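Local coordinates for nicotinate phosphoribosyltransferase (Saccharomyces cerevisiae, PDB 1VLP), which catalyses the ATP-dependent synthesis of nicotinate ribonucleotide from nicotinate and 5-phosphoribosyl 1-diphosphate, the first step from nicotinic acid to NAD, at residues F186-T191 against T367-D372; R193-K198 against N371-K376; A199-M204 against A231-V236. All blocks are in the same frame, centred on the assembly; numbering follows the deposited sequence.

Contact 1: residues F186-T191 against T367-D372; sequences FSEFGT and TNFTND. With PO4 (phosphate ion), chain E.
Phe186 CE2 meets CE2 and CZ of Phe369. The ring planes are turned by only 29° but slid well apart, with centroids separated by 5.9 Å. The overlap is therefore slight, and the closest approach is Phe186 CE2 to Phe369 CE2 at 3.8 Å. Phe186 points its CB toward the helix, with CG between the backbone N and the carbonyl carbon (chi1 72°). Leu179 and Ile207 of neighbouring helices also pack on this aromatic pair, the first on Phe186 and the second on Phe369.

Thr370 crosses Glu188 at about a right angle. Its methyl CG2 lies 3.1 Å from Glu188 OE2, a close fit. OE2 also takes the N-H of Gly190 at 2.9 Å from Gly190 N, from above the carboxylate plane. Thr225 OG1 is bonded to OE1 and Gln200 NE2 to OE2, so both oxygens of this buried acid have partners.

Strand 186-188 belongs to the parallel sheet of the TIM-barrel-like domain of type II phosphoribosyltransferases. Helix 367-370 starts just beyond the adjacent strand 360-365. The contact thus joins the ends of two neighbouring strands, where Phe189 probably binds nicotinate and Thr367 is inferred to bind the phosphoribosyl substrate. A phosphate ion accepts a hydrogen bond from Thr367 N, at 3.1 Å from its O1, and another from Ser341 N.

The hydroxyl of Thr370 donates to Gly190 O, with OG1 and O 2.8 Å apart and OG1 tilted 24° from the carbonyl plane. An alanine here, lacking OG1 and CG2, would probably leave Gly190 O without this donor and open a gap beside Glu188 OE2. Gly190 has little room: a CB on it would run into Thr370 OG1.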
# COMPACT_ATOMS: atom_id res chain seq x y z
N PHE A 186 8.47 -4.34 -13.02
CA PHE A 186 7.80 -3.41 -12.14
C PHE A 186 6.32 -3.64 -12.11
O PHE A 186 5.73 -4.23 -13.04
CB PHE A 186 8.09 -1.93 -12.50
CG PHE A 186 7.44 -1.46 -13.75
CD1 PHE A 186 8.04 -1.71 -14.99
CD2 PHE A 186 6.18 -0.82 -13.73
CE1 PHE A 186 7.46 -1.32 -16.16
CE2 PHE A 186 5.60 -0.40 -14.92
CZ PHE A 186 6.22 -0.67 -16.12
N SER A 187 5.74 -3.17 -11.03
CA SER A 187 4.29 -3.07 -10.93
C SER A 187 3.85 -1.65 -10.59
O SER A 187 4.58 -0.88 -9.97
CB SER A 187 3.77 -4.07 -9.89
OG SER A 187 4.22 -3.67 -8.61
N GLU A 188 2.66 -1.31 -11.04
CA GLU A 188 1.98 -0.06 -10.70
C GLU A 188 1.38 -0.18 -9.32
O GLU A 188 0.81 -1.22 -8.96
CB GLU A 188 0.86 0.17 -11.75
CG GLU A 188 0.24 1.55 -11.67
CD GLU A 188 -0.80 1.70 -10.59
OE1 GLU A 188 -1.46 0.72 -10.15
OE2 GLU A 188 -0.97 2.85 -10.16
N PHE A 189 1.57 0.84 -8.51
CA PHE A 189 1.26 0.78 -7.07
C PHE A 189 0.63 2.08 -6.54
O PHE A 189 0.70 2.37 -5.31
CB PHE A 189 2.61 0.54 -6.38
CG PHE A 189 2.56 0.19 -4.91
CD1 PHE A 189 1.47 -0.48 -4.30
CD2 PHE A 189 3.67 0.54 -4.11
CE1 PHE A 189 1.49 -0.78 -2.93
CE2 PHE A 189 3.69 0.23 -2.73
CZ PHE A 189 2.61 -0.43 -2.15
N GLY A 190 0.08 2.90 -7.44
CA GLY A 190 -0.31 4.26 -7.10
C GLY A 190 -1.76 4.50 -6.69
O GLY A 190 -2.20 5.64 -6.66
N THR A 191 -2.51 3.46 -6.30
CA THR A 191 -3.92 3.65 -5.96
C THR A 191 -4.14 4.74 -4.87
O THR A 191 -4.91 5.69 -5.06
CB THR A 191 -4.61 2.35 -5.54
OG1 THR A 191 -4.51 1.42 -6.61
CG2 THR A 191 -6.07 2.59 -5.14
N THR A 367 3.03 6.68 -6.44
CA THR A 367 2.66 8.10 -6.67
C THR A 367 3.26 8.73 -7.92
O THR A 367 2.61 9.52 -8.58
CB THR A 367 2.98 8.95 -5.43
OG1 THR A 367 2.37 8.31 -4.31
CG2 THR A 367 2.40 10.34 -5.57
N ASN A 368 4.47 8.34 -8.29
CA ASN A 368 5.03 8.88 -9.51
C ASN A 368 4.20 8.54 -10.74
O ASN A 368 4.21 9.30 -11.70
CB ASN A 368 6.47 8.41 -9.68
CG ASN A 368 7.12 9.04 -10.87
OD1 ASN A 368 7.17 8.45 -11.93
ND2 ASN A 368 7.63 10.24 -10.69
N PHE A 369 3.51 7.39 -10.73
CA PHE A 369 2.65 7.04 -11.84
C PHE A 369 1.33 7.84 -11.82
O PHE A 369 0.92 8.41 -12.82
CB PHE A 369 2.35 5.53 -11.90
CG PHE A 369 3.23 4.76 -12.87
CD1 PHE A 369 3.39 5.20 -14.21
CD2 PHE A 369 3.89 3.62 -12.47
CE1 PHE A 369 4.20 4.47 -15.12
CE2 PHE A 369 4.72 2.90 -13.37
CZ PHE A 369 4.89 3.35 -14.69
N THR A 370 0.64 7.83 -10.69
CA THR A 370 -0.77 8.27 -10.62
C THR A 370 -0.97 9.71 -10.12
O THR A 370 -2.11 10.19 -10.06
CB THR A 370 -1.55 7.32 -9.67
OG1 THR A 370 -0.93 7.38 -8.37
CG2 THR A 370 -1.51 5.91 -10.26
N ASN A 371 0.11 10.38 -9.71
CA ASN A 371 0.03 11.76 -9.26
C ASN A 371 1.27 12.59 -9.63
O ASN A 371 1.90 13.21 -8.78
CB ASN A 371 -0.36 11.84 -7.75
CG ASN A 371 -1.16 13.07 -7.42
OD1 ASN A 371 -1.04 14.08 -8.10
ND2 ASN A 371 -1.91 13.03 -6.33
N ASP A 372 1.54 12.62 -10.95
CA ASP A 372 2.62 13.36 -11.55
C ASP A 372 2.02 14.38 -12.54
O ASP A 372 1.82 14.06 -13.71
CB ASP A 372 3.61 12.40 -12.26
CG ASP A 372 4.82 13.14 -12.85
OD1 ASP A 372 4.98 14.34 -12.55
OD2 ASP A 372 5.62 12.55 -13.61
P PO4 E . 4.98 5.78 -3.26
O1 PO4 E . 3.78 5.14 -3.91
O2 PO4 E . 5.63 6.85 -4.09
O3 PO4 E . 4.58 6.49 -1.96
O4 PO4 E . 6.01 4.75 -2.84

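Contact 2: residues R193-K198 against N371-K376; sequences RRRSLK and NDFRKK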
# COMPACT_ATOMS: atom_id res chain seq x y z
N ARG A 193 -2.53 7.24 -3.64
CA ARG A 193 -2.34 8.67 -3.85
C ARG A 193 -2.66 9.16 -5.25
O ARG A 193 -2.16 10.19 -5.68
CB ARG A 193 -0.99 9.13 -3.38
CG ARG A 193 -1.03 9.50 -1.89
CD ARG A 193 0.30 10.07 -1.45
NE ARG A 193 0.52 9.84 -0.03
CZ ARG A 193 1.63 10.15 0.61
NH1 ARG A 193 2.64 10.72 -0.05
NH2 ARG A 193 1.74 9.90 1.90
N ARG A 194 -3.52 8.43 -5.96
CA ARG A 194 -3.92 8.86 -7.26
C ARG A 194 -4.62 10.23 -7.17
O ARG A 194 -5.37 10.53 -6.22
CB ARG A 194 -4.84 7.85 -7.93
CG ARG A 194 -6.17 7.72 -7.28
CD ARG A 194 -6.84 6.39 -7.74
NE ARG A 194 -8.21 6.29 -7.28
CZ ARG A 194 -8.94 5.18 -7.29
NH1 ARG A 194 -8.42 4.02 -7.71
NH2 ARG A 194 -10.18 5.21 -6.82
N ARG A 195 -4.40 11.03 -8.21
CA ARG A 195 -5.08 12.32 -8.31
C ARG A 195 -6.60 12.15 -8.49
O ARG A 195 -7.43 12.95 -7.95
CB ARG A 195 -4.47 13.16 -9.41
CG ARG A 195 -5.15 14.51 -9.46
CD ARG A 195 -4.26 15.58 -10.09
NE ARG A 195 -3.07 15.78 -9.28
CZ ARG A 195 -2.36 16.90 -9.22
NH1 ARG A 195 -2.75 18.01 -9.82
NH2 ARG A 195 -1.26 16.93 -8.49
N SER A 196 -6.96 11.04 -9.16
CA SER A 196 -8.33 10.65 -9.38
C SER A 196 -8.33 9.21 -9.94
O SER A 196 -7.31 8.70 -10.40
CB SER A 196 -9.01 11.56 -10.39
OG SER A 196 -8.44 11.41 -11.68
N LEU A 197 -9.49 8.58 -9.88
CA LEU A 197 -9.70 7.26 -10.54
C LEU A 197 -9.37 7.35 -12.02
O LEU A 197 -8.63 6.54 -12.54
CB LEU A 197 -11.13 6.82 -10.31
CG LEU A 197 -11.52 5.48 -10.94
CD1 LEU A 197 -10.74 4.34 -10.42
CD2 LEU A 197 -13.01 5.28 -10.65
N LYS A 198 -9.82 8.44 -12.66
CA LYS A 198 -9.57 8.65 -14.07
C LYS A 198 -8.07 8.75 -14.33
O LYS A 198 -7.62 8.24 -15.35
CB LYS A 198 -10.28 9.90 -14.54
CG LYS A 198 -9.97 10.28 -15.94
CD LYS A 198 -10.80 11.46 -16.39
CE LYS A 198 -10.27 12.03 -17.69
NZ LYS A 198 -11.26 12.94 -18.38
N ASN A 371 0.11 10.38 -9.71
CA ASN A 371 0.03 11.76 -9.26
C ASN A 371 1.27 12.59 -9.63
O ASN A 371 1.90 13.21 -8.78
CB ASN A 371 -0.36 11.84 -7.75
CG ASN A 371 -1.16 13.07 -7.42
OD1 ASN A 371 -1.04 14.08 -8.10
ND2 ASN A 371 -1.91 13.03 -6.33
N ASP A 372 1.54 12.62 -10.95
CA ASP A 372 2.62 13.36 -11.55
C ASP A 372 2.02 14.38 -12.54
O ASP A 372 1.82 14.06 -13.71
CB ASP A 372 3.61 12.40 -12.26
CG ASP A 372 4.82 13.14 -12.85
OD1 ASP A 372 4.98 14.34 -12.55
OD2 ASP A 372 5.62 12.55 -13.61
N PHE A 373 1.70 15.57 -12.02
CA PHE A 373 0.99 16.64 -12.74
C PHE A 373 1.76 17.94 -12.63
O PHE A 373 2.45 18.20 -11.61
CB PHE A 373 -0.41 16.83 -12.16
CG PHE A 373 -1.36 15.73 -12.51
CD1 PHE A 373 -1.31 14.52 -11.85
CD2 PHE A 373 -2.29 15.91 -13.51
CE1 PHE A 373 -2.19 13.52 -12.18
CE2 PHE A 373 -3.18 14.90 -13.85
CZ PHE A 373 -3.13 13.71 -13.21
N ARG A 374 1.69 18.74 -13.68
CA ARG A 374 2.16 20.12 -13.66
C ARG A 374 0.97 21.04 -13.52
O ARG A 374 -0.18 20.63 -13.69
CB ARG A 374 2.85 20.49 -14.99
CG ARG A 374 4.10 19.73 -15.32
CD ARG A 374 5.22 19.95 -14.34
NE ARG A 374 6.36 19.13 -14.76
CZ ARG A 374 7.19 19.44 -15.76
NH1 ARG A 374 7.04 20.56 -16.46
NH2 ARG A 374 8.19 18.62 -16.08
N LYS A 375 1.23 22.29 -13.15
CA LYS A 375 0.17 23.27 -13.05
C LYS A 375 -0.26 23.61 -14.47
O LYS A 375 0.56 23.67 -15.37
CB LYS A 375 0.63 24.52 -12.27
CG LYS A 375 0.88 24.24 -10.80
CD LYS A 375 1.13 25.50 -9.99
CE LYS A 375 1.18 25.15 -8.49
NZ LYS A 375 -0.19 24.78 -7.92
N LYS A 376 -1.55 23.86 -14.62
CA LYS A 376 -2.09 24.29 -15.92
C LYS A 376 -1.65 25.73 -16.16
O LYS A 376 -1.24 26.09 -17.27
CB LYS A 376 -3.61 24.15 -15.96
CG LYS A 376 -4.15 24.54 -17.32
CD LYS A 376 -5.61 24.23 -17.53
CE LYS A 376 -5.99 24.48 -19.01
NZ LYS A 376 -4.96 25.27 -19.80
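The guanidinium of Arg195 lies flat on Phe373, and its NE and NH2 reach Asn371. This guanidinium-aromatic stack joins the loop leading into helix 197-213 to the start of the small antiparallel pair formed by strands 373-374 and 382-383. CB of Arg195 starts at the ring rim, 3.6 Å from Phe373 CE1. CG follows at a looser distance from the same atom. CD then comes over the middle of the ring in a CH-pi contact, 3.5 Å from the Phe373 centroid. The chain bends at chi3 (-63°), which places NE above Phe373 CD1. Beyond it the guanidinium runs nearly parallel to the ring, with planes 12° apart, and Phe373 CB sits under its centre. NE and NH2 grip one atom side-on: each lies 2.9 Å from Asn371 OD1. The oxygen is close to the guanidinium plane, while the amide of Asn371 stands almost perpendicular to it. NH1 has its own partner, Ser383 OG on the other strand of the pair. These bonds and the stack together would fix the rotation of the guanidinium. The other end of the Asn371 amide is also used: ND2 donates to Arg193 O at 2.9 Å, with an N-H...O angle of 152°.

Contact 3: residues A199-M204 against A231-V236; sequences AQDLIM and AKKYGV
A beta-alpha-beta crossover from strand 186-188 to strand 222-225 runs through helix 197-213, and here Asp201 and Met204 of that helix meet Lys233 and Tyr234 at the end of helix 228-234, and Val236 just after it. Asp201 OD1 takes two donors. Tyr234 OH gives it a hydrogen bond of 2.6 Å, and Lys233 NZ forms a salt bridge with it at 2.8 Å. The two arrive from opposite faces of the carboxylate plane. The extended Lys233 chain carries NZ out to the acid, and its charge would probably stabilise the ionised carboxylate. A water joins Asp201 OD2, 2.6 Å away, to Lys233 NZ; OD2 is also bound by Gln205. Selenomethionine Met204 packs on the Tyr234 ring. Its CB lies over one face, 3.6 Å from Tyr234 CE2. Bends at chi2 and chi3 (-55° and -61°) fold the chain back, and the methyl CE touches Tyr234 CB and CD2. CE also approaches Val236 CG2 at 4.3 Å. Phe230 of helix 228-234 flanks both Asp201 and Met204, Met208 of helix 197-213 adjoins Tyr234 and Val236, and Thr225 of strand 222-225 lies against Met204 and Val236.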
# COMPACT_ATOMS: atom_id res chain seq x y z
N ALA A 199 -7.31 9.41 -13.44
CA ALA A 199 -5.84 9.58 -13.62
C ALA A 199 -5.19 8.21 -13.65
O ALA A 199 -4.34 7.92 -14.48
CB ALA A 199 -5.21 10.43 -12.48
N GLN A 200 -5.56 7.39 -12.69
CA GLN A 200 -4.99 6.04 -12.66
C GLN A 200 -5.38 5.22 -13.91
O GLN A 200 -4.54 4.55 -14.48
CB GLN A 200 -5.36 5.33 -11.35
CG GLN A 200 -4.70 3.93 -11.17
CD GLN A 200 -4.90 3.39 -9.78
OE1 GLN A 200 -5.91 3.63 -9.20
NE2 GLN A 200 -3.95 2.57 -9.27
N ASP A 201 -6.63 5.30 -14.34
CA ASP A 201 -7.04 4.65 -15.57
C ASP A 201 -6.24 5.10 -16.82
O ASP A 201 -5.84 4.28 -17.66
CB ASP A 201 -8.52 4.85 -15.80
CG ASP A 201 -9.01 4.08 -17.02
OD1 ASP A 201 -9.06 2.83 -16.96
OD2 ASP A 201 -9.31 4.73 -18.02
N LEU A 202 -5.97 6.40 -16.91
CA LEU A 202 -5.18 6.91 -18.03
C LEU A 202 -3.75 6.41 -17.99
O LEU A 202 -3.21 6.06 -19.03
CB LEU A 202 -5.19 8.43 -18.08
CG LEU A 202 -6.48 9.08 -18.54
CD1 LEU A 202 -6.34 10.56 -18.28
CD2 LEU A 202 -6.72 8.73 -19.99
N ILE A 203 -3.13 6.35 -16.81
CA ILE A 203 -1.76 5.82 -16.71
C ILE A 203 -1.73 4.30 -16.97
O ILE A 203 -0.79 3.81 -17.59
CB ILE A 203 -0.99 6.33 -15.46
CG1 ILE A 203 -1.47 5.70 -14.19
CG2 ILE A 203 -1.00 7.86 -15.44
CD1 ILE A 203 -0.87 4.34 -13.94
N MSE A 204 -2.79 3.59 -16.62
CA MSE A 204 -2.91 2.16 -16.98
C MSE A 204 -2.92 2.01 -18.50
O MSE A 204 -2.23 1.14 -19.07
CB MSE A 204 -4.16 1.53 -16.38
CG MSE A 204 -4.11 1.20 -14.88
SE MSE A 204 -2.60 0.05 -14.37
CE MSE A 204 -3.07 -1.55 -15.49
N ALA A 231 -6.21 -4.50 -12.48
CA ALA A 231 -5.64 -5.78 -12.94
C ALA A 231 -6.69 -6.54 -13.78
O ALA A 231 -6.42 -7.01 -14.88
CB ALA A 231 -5.29 -6.57 -11.81
N LYS A 232 -7.89 -6.64 -13.23
CA LYS A 232 -9.01 -7.32 -13.90
C LYS A 232 -9.34 -6.64 -15.23
O LYS A 232 -9.49 -7.32 -16.25
CB LYS A 232 -10.22 -7.37 -12.99
CG LYS A 232 -11.42 -8.20 -13.53
CD LYS A 232 -12.48 -8.26 -12.41
CE LYS A 232 -13.63 -9.15 -12.80
NZ LYS A 232 -14.33 -8.58 -13.97
N LYS A 233 -9.48 -5.32 -15.21
CA LYS A 233 -9.83 -4.55 -16.38
C LYS A 233 -8.83 -4.71 -17.55
O LYS A 233 -9.23 -4.89 -18.70
CB LYS A 233 -9.93 -3.09 -16.03
CG LYS A 233 -10.41 -2.20 -17.19
CD LYS A 233 -10.69 -0.82 -16.78
CE LYS A 233 -11.04 0.01 -18.01
NZ LYS A 233 -11.35 1.44 -17.71
N TYR A 234 -7.54 -4.61 -17.25
CA TYR A 234 -6.46 -4.56 -18.25
C TYR A 234 -5.80 -5.91 -18.51
O TYR A 234 -4.90 -6.03 -19.38
CB TYR A 234 -5.46 -3.46 -17.87
CG TYR A 234 -6.07 -2.12 -18.13
CD1 TYR A 234 -6.11 -1.59 -19.41
CD2 TYR A 234 -6.58 -1.34 -17.10
CE1 TYR A 234 -6.70 -0.37 -19.69
CE2 TYR A 234 -7.20 -0.10 -17.36
CZ TYR A 234 -7.26 0.39 -18.66
OH TYR A 234 -7.84 1.61 -18.92
N GLY A 235 -6.32 -6.94 -17.85
CA GLY A 235 -5.89 -8.31 -18.08
C GLY A 235 -4.48 -8.62 -17.64
O GLY A 235 -3.80 -9.42 -18.28
N VAL A 236 -4.07 -8.01 -16.54
CA VAL A 236 -2.75 -8.24 -15.93
C VAL A 236 -2.90 -8.77 -14.51
O VAL A 236 -4.00 -8.79 -13.93
CB VAL A 236 -1.86 -6.95 -16.01
CG1 VAL A 236 -1.71 -6.50 -17.48
CG2 VAL A 236 -2.40 -5.82 -15.20
O HOH W 1 -10.79 3.46 -19.69

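In the fold
From the N terminus, the chain lays down the first segments of all three contacts in quick succession: strand 186-188 with the turn after it, the loop that follows and the start of helix 197-213. Contact 3 closes first, with a short loop through strand 222-225 to helix 228-234. The chain then passes through the other parallel strands and returns at 367-376, closing contact 1 and then contact 2. The two long loops are staggered and overlap at their closing ends, where they share Asn371 and Asp372; contact 3 lies within both. Gln200 links all three regions, through Glu188 and Thr191 on one side and Arg194 on another. The three contacts tie strand 186-188 and helix 197-213, with the loop between them, to helix 367-370, the 373-374/382-383 pair and helix 228-234.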